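Side-chain contact in gamma-resorcylate decarboxylase (Polaromonas, PDB 4QRO), which probably catalyses the manganese-dependent decarboxylation of gamma-resorcylate (2,6-dihydroxybenzoate), as a member of the amidohydrolase family: residues Ile67-Ser70 with Thr71-Asn74. Numbering follows the deposited sequence.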
loop_
_atom_site.group_PDB
_atom_site.type_symbol
_atom_site.label_atom_id
_atom_site.label_comp_id
_atom_site.label_asym_id
_atom_site.label_seq_id
_atom_site.Cartn_x
_atom_site.Cartn_y
_atom_site.Cartn_z
ATOM N N ILE A 67 14.391 -16.531 -13.796
ATOM C CA ILE A 67 15.148 -17.644 -14.361
ATOM C C ILE A 67 15.547 -18.612 -13.231
ATOM O O ILE A 67 16.473 -18.364 -12.455
ATOM C CB ILE A 67 16.345 -17.131 -15.152
ATOM C CG1 ILE A 67 15.859 -16.234 -16.320
ATOM C CG2 ILE A 67 17.197 -18.319 -15.631
ATOM C CD1 ILE A 67 17.004 -15.514 -17.006
ATOM N N ALA A 68 14.840 -19.728 -13.164
ATOM C CA ALA A 68 14.868 -20.586 -11.980
ATOM C C ALA A 68 16.113 -21.451 -11.892
ATOM O O ALA A 68 16.473 -21.917 -10.817
ATOM C CB ALA A 68 13.631 -21.426 -11.932
ATOM N N ASP A 69 16.800 -21.647 -13.007
ATOM C CA ASP A 69 18.077 -22.344 -12.967
ATOM C C ASP A 69 19.169 -21.298 -12.766
ATOM O O ASP A 69 19.459 -20.534 -13.683
ATOM C CB ASP A 69 18.275 -23.090 -14.288
ATOM C CG ASP A 69 19.620 -23.794 -14.387
ATOM O OD1 ASP A 69 20.499 -23.597 -13.533
ATOM O OD2 ASP A 69 19.780 -24.575 -15.342
ATOM N N SER A 70 19.778 -21.278 -11.580
ATOM C CA SER A 70 20.719 -20.200 -11.207
ATOM C C SER A 70 21.971 -20.142 -12.113
ATOM O O SER A 70 22.539 -19.067 -12.323
ATOM C CB SER A 70 21.124 -20.345 -9.736
ATOM O OG SER A 70 21.865 -21.526 -9.507
ATOM N N THR A 71 22.391 -21.280 -12.674
ATOM C CA THR A 71 23.456 -21.267 -13.688
ATOM C C THR A 71 23.035 -20.481 -14.937
ATOM O O THR A 71 23.807 -19.664 -15.450
ATOM C CB THR A 71 23.879 -22.701 -14.069
ATOM O OG1 THR A 71 24.444 -23.325 -12.910
ATOM C CG2 THR A 71 24.913 -22.704 -15.215
ATOM N N ARG A 72 21.805 -20.705 -15.396
ATOM C CA ARG A 72 21.261 -19.955 -16.525
ATOM C C ARG A 72 21.015 -18.475 -16.190
ATOM O O ARG A 72 21.233 -17.605 -17.036
ATOM C CB ARG A 72 19.989 -20.577 -17.057
ATOM C CG ARG A 72 20.243 -21.918 -17.715
ATOM C CD ARG A 72 18.955 -22.531 -18.228
ATOM N NE ARG A 72 19.233 -23.659 -19.109
ATOM C CZ ARG A 72 19.665 -23.552 -20.364
ATOM N NH1 ARG A 72 19.876 -22.362 -20.922
ATOM N NH2 ARG A 72 19.889 -24.651 -21.072
ATOM N N ALA A 73 20.559 -18.190 -14.972
ATOM C CA ALA A 73 20.346 -16.790 -14.531
ATOM C C ALA A 73 21.625 -16.004 -14.625
ATOM O O ALA A 73 21.656 -14.888 -15.138
ATOM C CB ALA A 73 19.803 -16.762 -13.115
ATOM N N ASN A 74 22.705 -16.611 -14.157
ATOM C CA ASN A 74 24.012 -15.994 -14.193
ATOM C C ASN A 74 24.477 -15.697 -15.625
ATOM O O ASN A 74 24.973 -14.607 -15.909
ATOM C CB ASN A 74 25.011 -16.881 -13.463
ATOM C CG ASN A 74 26.364 -16.223 -13.302
ATOM O OD1 ASN A 74 26.485 -15.134 -12.745
ATOM N ND2 ASN A 74 27.401 -16.884 -13.806
HETATM O O HOH W 1 22.262 -24.655 -12.199
#
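Asp69 is the N-cap of helix 70-90, and its carboxylate meets Thr71 through one oxygen and Arg72 through the other. With CG anti to the backbone N (chi1 177°), Asp69 OD1 lies 3.1 Å from Thr71 N; the N-H...O angle of 131° marks this capping bond as weak. A water links Asp69 OD1, to which it donates, with Thr71 OG1 at 2.7 Å, and so bridges two side chains that point the same way. The other carboxylate oxygen, Asp69 OD2, rests against the aliphatic part of Arg72, 3.6 Å from Arg72 CG. The salt bridge from Asp69 OD2 to Arg72 NE is long at 3.9 Å, and the carboxylate and guanidinium planes stand 81° apart, so no paired, coplanar bridge forms. An alanine in place of Asp69 would probably leave Thr71 N without its capping acceptor and Arg72 without this nearby negative charge. Backbone bonds establish the helical turn: Ala73 N donates to Asp69 O at 2.9 Å, and Asn74 N to Ser70 O at 3.1 Å. Ile67 CG2 rests on the backbone of this turn, 3.4 Å from Ala73 N and 3.9 Å from Ala73 CB, placing the preceding loop against buried Ala73, which also touches Gln104. Side-chain capping at residue 69, followed by i to i+4 backbone bonding, is typical of a helix N-terminus.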